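Local atomic coordinates of beta-agarase B (Zobellia galactanivorans, PDB entry 4ATF), a protein that hydrolyses the beta-1,4-linkages between beta-D-galactose and 3,6-anhydro-alpha-L-galactose in agarose at random, with retention of anomeric configuration. Residues E70-R75 with K95-C100; H233-T238 with D246-L251. The protein carries 1 engineered substitution. All coordinates share one frame; numbering follows the deposited sequence.

Interaction 1. Residues E70-R75 with K95-C100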
loop_
_atom_site.group_PDB
_atom_site.type_symbol
_atom_site.label_atom_id
_atom_site.label_comp_id
_atom_site.label_asym_id
_atom_site.label_seq_id
_atom_site.Cartn_x
_atom_site.Cartn_y
_atom_site.Cartn_z
ATOM N N GLU A 70 15.567 4.627 1.565
ATOM C CA GLU A 70 15.806 5.703 2.559
ATOM C C GLU A 70 14.799 6.802 2.234
ATOM O O GLU A 70 15.005 7.573 1.269
ATOM C CB GLU A 70 17.269 6.180 2.496
ATOM C CG GLU A 70 17.457 7.404 3.459
ATOM C CD GLU A 70 18.911 7.914 3.473
ATOM O OE1 GLU A 70 19.736 7.297 4.201
ATOM O OE2 GLU A 70 19.219 8.930 2.775
ATOM N N TRP A 71 13.657 6.803 2.929
ATOM C CA TRP A 71 12.621 7.755 2.589
ATOM C C TRP A 71 13.091 9.189 2.804
ATOM O O TRP A 71 13.832 9.473 3.751
ATOM C CB TRP A 71 11.352 7.538 3.403
ATOM C CG TRP A 71 10.601 6.261 2.951
ATOM C CD1 TRP A 71 10.307 5.856 1.651
ATOM C CD2 TRP A 71 10.031 5.288 3.806
ATOM N NE1 TRP A 71 9.585 4.676 1.661
ATOM C CE2 TRP A 71 9.426 4.288 2.979
ATOM C CE3 TRP A 71 9.973 5.139 5.210
ATOM C CZ2 TRP A 71 8.744 3.154 3.530
ATOM C CZ3 TRP A 71 9.289 4.001 5.740
ATOM C CH2 TRP A 71 8.710 3.036 4.898
ATOM N N LYS A 72 12.569 10.106 1.981
ATOM C CA LYS A 72 12.882 11.565 2.054
ATOM C C LYS A 72 11.622 12.381 1.843
ATOM O O LYS A 72 10.771 12.047 0.972
ATOM C CB LYS A 72 13.917 11.907 0.954
ATOM C CG LYS A 72 15.338 11.382 1.254
ATOM C CD LYS A 72 16.005 12.179 2.461
ATOM C CE LYS A 72 17.411 11.675 2.657
ATOM N NZ LYS A 72 18.136 12.321 3.792
ATOM N N ARG A 73 11.474 13.458 2.619
ATOM C CA ARG A 73 10.339 14.392 2.462
ATOM C C ARG A 73 10.298 14.956 1.044
ATOM O O ARG A 73 9.240 15.099 0.491
ATOM C CB ARG A 73 10.394 15.552 3.479
ATOM C CG ARG A 73 10.085 15.047 4.891
ATOM C CD ARG A 73 10.190 16.147 5.916
ATOM N NE ARG A 73 10.024 15.632 7.294
ATOM C CZ ARG A 73 8.875 15.291 7.848
ATOM N NH1 ARG A 73 7.736 15.386 7.162
ATOM N NH2 ARG A 73 8.868 14.844 9.120
ATOM N N ASP A 74 11.461 15.246 0.469
ATOM C CA ASP A 74 11.512 15.882 -0.835
ATOM C C ASP A 74 11.528 14.904 -2.054
ATOM O O ASP A 74 11.851 15.316 -3.188
ATOM C CB ASP A 74 12.705 16.849 -0.858
ATOM C CG ASP A 74 14.067 16.130 -0.878
ATOM O OD1 ASP A 74 14.150 14.883 -0.808
ATOM O OD2 ASP A 74 15.086 16.853 -0.981
ATOM N N ARG A 75 11.103 13.656 -1.831
ATOM C CA ARG A 75 10.896 12.743 -2.956
ATOM C C ARG A 75 9.392 12.500 -3.237
ATOM O O ARG A 75 9.019 11.585 -3.998
ATOM C CB ARG A 75 11.678 11.410 -2.744
ATOM C CG ARG A 75 13.206 11.560 -3.001
ATOM C CD ARG A 75 13.446 11.798 -4.497
ATOM N NE ARG A 75 14.838 12.152 -4.872
ATOM C CZ ARG A 75 15.349 13.400 -4.805
ATOM N NH1 ARG A 75 14.608 14.449 -4.390
ATOM N NH2 ARG A 75 16.589 13.628 -5.192
ATOM N N LYS A 95 21.904 2.843 -1.063
ATOM C CA LYS A 95 20.525 3.235 -0.729
ATOM C C LYS A 95 19.846 4.063 -1.856
ATOM O O LYS A 95 20.522 4.708 -2.703
ATOM C CB LYS A 95 20.476 3.970 0.630
ATOM C CG LYS A 95 20.726 2.967 1.810
ATOM C CD LYS A 95 20.892 3.578 3.183
ATOM C CE LYS A 95 20.955 2.452 4.241
ATOM N NZ LYS A 95 19.918 1.407 3.956
ATOM N N ILE A 96 18.516 3.966 -1.899
ATOM C CA ILE A 96 17.718 4.699 -2.846
ATOM C C ILE A 96 16.759 5.605 -2.066
ATOM O O ILE A 96 15.945 5.125 -1.275
ATOM C CB ILE A 96 16.906 3.750 -3.748
ATOM C CG1 ILE A 96 17.861 2.734 -4.407
ATOM C CG2 ILE A 96 16.141 4.569 -4.833
ATOM C CD1 ILE A 96 17.120 1.492 -5.044
ATOM N N ASN A 97 16.883 6.907 -2.261
ATOM C CA ASN A 97 15.923 7.866 -1.702
ATOM C C ASN A 97 14.588 7.868 -2.467
ATOM O O ASN A 97 14.565 7.927 -3.723
ATOM C CB ASN A 97 16.526 9.289 -1.762
ATOM C CG ASN A 97 17.776 9.466 -0.899
ATOM O OD1 ASN A 97 18.787 10.032 -1.354
ATOM N ND2 ASN A 97 17.709 9.037 0.378
ATOM N N MET A 98 13.452 7.842 -1.767
ATOM C CA MET A 98 12.150 7.738 -2.488
ATOM C C MET A 98 11.127 8.294 -1.489
ATOM O O MET A 98 11.478 8.647 -0.308
ATOM C CB MET A 98 11.851 6.285 -2.955
ATOM C CG MET A 98 11.672 5.279 -1.846
ATOM S SD MET A 98 11.757 3.542 -2.452
ATOM C CE MET A 98 13.432 3.332 -3.053
ATOM N N GLY A 99 9.900 8.431 -1.943
ATOM C CA GLY A 99 8.860 9.114 -1.169
ATOM C C GLY A 99 8.022 8.228 -0.244
ATOM O O GLY A 99 7.879 7.012 -0.478
ATOM N N CYS A 100 7.409 8.860 0.757
ATOM C CA CYS A 100 6.410 8.209 1.660
ATOM C C CYS A 100 5.573 9.337 2.267
ATOM O O CYS A 100 6.153 10.337 2.729
ATOM C CB CYS A 100 7.148 7.460 2.783
ATOM S SG CYS A 100 6.049 6.486 3.849
HETATM O O HOH W 1 7.926 11.844 0.968
#

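Interaction 2. Residues H233-T238 with D246-L251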
loop_
_atom_site.group_PDB
_atom_site.type_symbol
_atom_site.label_atom_id
_atom_site.label_comp_id
_atom_site.label_asym_id
_atom_site.label_seq_id
_atom_site.Cartn_x
_atom_site.Cartn_y
_atom_site.Cartn_z
ATOM N N HIS A 233 -3.138 -16.234 16.534
ATOM C CA HIS A 233 -3.567 -15.450 17.721
ATOM C C HIS A 233 -2.518 -14.335 18.028
ATOM O O HIS A 233 -2.246 -14.017 19.206
ATOM C CB HIS A 233 -3.811 -16.314 18.986
ATOM C CG HIS A 233 -4.916 -17.332 18.866
ATOM N ND1 HIS A 233 -5.786 -17.592 19.900
ATOM C CD2 HIS A 233 -5.281 -18.158 17.849
ATOM C CE1 HIS A 233 -6.619 -18.557 19.547
ATOM N NE2 HIS A 233 -6.341 -18.913 18.301
ATOM N N PHE A 234 -1.964 -13.710 16.989
ATOM C CA PHE A 234 -1.024 -12.567 17.258
ATOM C C PHE A 234 -1.809 -11.379 17.799
ATOM O O PHE A 234 -1.232 -10.461 18.387
ATOM C CB PHE A 234 -0.314 -12.087 15.999
ATOM C CG PHE A 234 0.825 -12.951 15.579
ATOM C CD1 PHE A 234 1.132 -14.184 16.269
ATOM C CD2 PHE A 234 1.637 -12.549 14.514
ATOM C CE1 PHE A 234 2.245 -14.991 15.841
ATOM C CE2 PHE A 234 2.786 -13.369 14.104
ATOM C CZ PHE A 234 3.052 -14.556 14.735
ATOM N N THR A 235 -3.127 -11.390 17.584
ATOM C CA THR A 235 -3.944 -10.303 18.117
ATOM C C THR A 235 -4.561 -10.546 19.494
ATOM O O THR A 235 -5.430 -9.762 19.912
ATOM C CB THR A 235 -5.037 -9.820 17.094
ATOM O OG1 THR A 235 -6.100 -10.785 16.964
ATOM C CG2 THR A 235 -4.392 -9.449 15.698
ATOM N N ASN A 236 -4.154 -11.614 20.200
ATOM C CA ASN A 236 -4.662 -11.834 21.572
ATOM C C ASN A 236 -4.342 -10.536 22.394
ATOM O O ASN A 236 -3.187 -9.991 22.282
ATOM C CB ASN A 236 -3.905 -12.977 22.292
ATOM C CG ASN A 236 -4.534 -14.347 22.083
ATOM O OD1 ASN A 236 -5.648 -14.460 21.590
ATOM N ND2 ASN A 236 -3.849 -15.389 22.544
ATOM N N THR A 237 -5.271 -10.077 23.230
ATOM C CA THR A 237 -4.946 -8.981 24.145
ATOM C C THR A 237 -4.028 -9.505 25.309
ATOM O O THR A 237 -3.217 -8.764 25.835
ATOM C CB THR A 237 -6.218 -8.300 24.720
ATOM O OG1 THR A 237 -6.981 -9.271 25.401
ATOM C CG2 THR A 237 -7.159 -7.738 23.642
ATOM N N THR A 238 -4.194 -10.750 25.725
ATOM C CA THR A 238 -3.308 -11.348 26.740
ATOM C C THR A 238 -2.517 -12.479 26.018
ATOM O O THR A 238 -3.105 -13.392 25.390
ATOM C CB THR A 238 -4.073 -11.907 27.981
ATOM O OG1 THR A 238 -4.829 -13.045 27.592
ATOM C CG2 THR A 238 -5.030 -10.916 28.575
ATOM N N ASP A 246 -8.026 -17.532 23.717
ATOM C CA ASP A 246 -8.545 -16.694 22.646
ATOM C C ASP A 246 -9.083 -15.379 23.189
ATOM O O ASP A 246 -10.218 -15.311 23.696
ATOM C CB ASP A 246 -9.629 -17.434 21.833
ATOM C CG ASP A 246 -9.964 -16.743 20.497
ATOM O OD1 ASP A 246 -9.465 -15.621 20.208
ATOM O OD2 ASP A 246 -10.736 -17.342 19.699
ATOM N N THR A 247 -8.282 -14.333 23.059
ATOM C CA THR A 247 -8.738 -12.954 23.330
ATOM C C THR A 247 -8.382 -12.146 22.072
ATOM O O THR A 247 -8.041 -10.940 22.177
ATOM C CB THR A 247 -8.006 -12.372 24.596
ATOM O OG1 THR A 247 -6.604 -12.659 24.455
ATOM C CG2 THR A 247 -8.582 -12.982 25.937
ATOM N N ARG A 248 -8.440 -12.796 20.885
ATOM C CA ARG A 248 -8.059 -12.112 19.638
ATOM C C ARG A 248 -8.908 -10.886 19.352
ATOM O O ARG A 248 -10.162 -10.938 19.495
ATOM C CB ARG A 248 -8.192 -13.058 18.437
ATOM C CG ARG A 248 -7.073 -14.113 18.388
ATOM C CD ARG A 248 -7.244 -15.012 17.182
ATOM N NE ARG A 248 -8.288 -15.983 17.453
ATOM C CZ ARG A 248 -8.566 -17.028 16.673
ATOM N NH1 ARG A 248 -7.864 -17.244 15.548
ATOM N NH2 ARG A 248 -9.555 -17.864 17.028
ATOM N N THR A 249 -8.278 -9.786 18.953
ATOM C CA THR A 249 -9.043 -8.577 18.605
ATOM C C THR A 249 -9.450 -8.534 17.092
ATOM O O THR A 249 -10.388 -7.827 16.665
ATOM C CB THR A 249 -8.221 -7.280 18.902
ATOM O OG1 THR A 249 -7.067 -7.254 18.030
ATOM C CG2 THR A 249 -7.785 -7.241 20.376
ATOM N N GLY A 250 -8.696 -9.232 16.268
ATOM C CA GLY A 250 -8.837 -9.071 14.799
ATOM C C GLY A 250 -8.228 -7.732 14.370
ATOM O O GLY A 250 -7.480 -7.090 15.161
ATOM N N LEU A 251 -8.598 -7.295 13.172
ATOM C CA LEU A 251 -8.136 -5.970 12.647
ATOM C C LEU A 251 -9.053 -4.851 13.187
ATOM O O LEU A 251 -9.952 -4.366 12.508
ATOM C CB LEU A 251 -8.085 -6.009 11.106
ATOM C CG LEU A 251 -7.045 -7.022 10.503
ATOM C CD1 LEU A 251 -7.279 -7.207 8.998
ATOM C CD2 LEU A 251 -5.636 -6.512 10.748
HETATM O O HOH W 2 -5.719 -14.902 25.449
#

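Interaction 1. Residues E70-R75 with K95-C100
A parallel strand pairing in the family 16 beta-sandwich joins E70 and W71 to N97 and M98, at the side of the agarose-binding cleft. The backbone evidence is two firm bonds, E70 N to I96 O (2.9 Å) and K72 N to M98 O (2.9 Å), with a weak one from M98 N to E70 O between them. N97 reinforces that weak point. Its chi1 of -64° turns CG beside the backbone N, and from there the amide ND2 donates twice to E70: to the backbone O at 3.2 Å, almost straight at 175°, and to OE2 at 2.8 Å on the anti side of the carboxylate. Both oxygens lie in the amide plane, which fixes its rotation. The extended E70 side chain runs beside N97 in the same direction, its OE1 salt-bridged to K90, while CG of K72 packs against ND2 of N97. On the opposite side of the strands, C100 lies over one face of the W71 indole. CB sits 3.6 Å from the centroid of the five-membered ring, only 7° off its normal, and SG sits 4.1 Å from that of the six-membered ring, a Cys sulfur-aromatic contact. M98 O lies in plane at the ring edge. One water links K72 O to C100 N. NE1 of W71 is bonded to T261 O of strand 255-262, and the indole also meets the substrate-binding residues Y59 and E262, whereas N97 and R75 pack against strand 82-89; strand 96-103, which pairs in parallel with 69-71, also pairs antiparallel with 82-89 and 255-262.

Interaction 2. Residues H233-T238 with D246-L251
The R248 guanidinium lies flat over one face of the H233 imidazole, with centres 3.7 Å apart and planes only 12° from parallel. NE stands over the middle of the imidazole, and NE2 of H233 in turn lies over the centre of the guanidinium. CD of R248 adds a CH-pi contact to the same ring face. At the imidazole edge, ND2 of N236 lies in the ring plane beside ND1, both hydrogen-bonded to I245 O; in the guanidinium plane, D246 occupies the edge. The two segments belong to the long loop between helix 226-229 and strand 255-262, where H233-N236 forms a type I beta turn and D246 an Asx turn. D246 grips R248 side-on: OD1 takes NE at 3.0 Å and OD2 takes NH2 at 3.0 Å, both nitrogens coming from above the carboxylate plane. OD1 also accepts from R248 N, the bond that defines the Asx turn, so a single carboxylate fixes both the backbone and the guanidinium. NH1 of R248 is bonded to D230 O, which further holds the stacked pair in place. The backbones are bridged once, at N236 and R248. T249 N donates to T235 O, and T237 N to T247 O. N236 OD1 accepts from T247 N at 3.0 Å, with the donor well above the amide plane. T235 has OG1 between its backbone N and carbonyl carbon (chi1 73°), where it receives G250 N at 3.1 Å and weakly T249 N, and it is also bonded to D230 OD2. Toward the surface, one water lies 3.0 Å from T238 OG1 and 2.6 Å from T247 OG1, while T237 CG2 and T249 CG2 press together at 3.4 Å, a tight methyl-methyl approach.

Overall arrangement
Interactions 1 and 2 are separate sites on one catalytic domain, with centres about 34 Å and nearest atoms about 18 Å apart, and they hold different elements. Residues 70-75 and 95-100 make a mostly buried contact between strands, whose indole comes within about 6 Å of a bound galactose. Residues 233-238 and 246-251 are partly buried, belong to a single loop, and place the side chain of T235 about 13 Å from a bound anhydrogalactose. The chemistry follows this difference: short parallel pairing with a sulfur-aromatic contact in interaction 1, against turns, threonine hydroxyls and a cationic stack in interaction 2. Both use an asparagine side chain to bond backbone, as donor in the first and acceptor in the second.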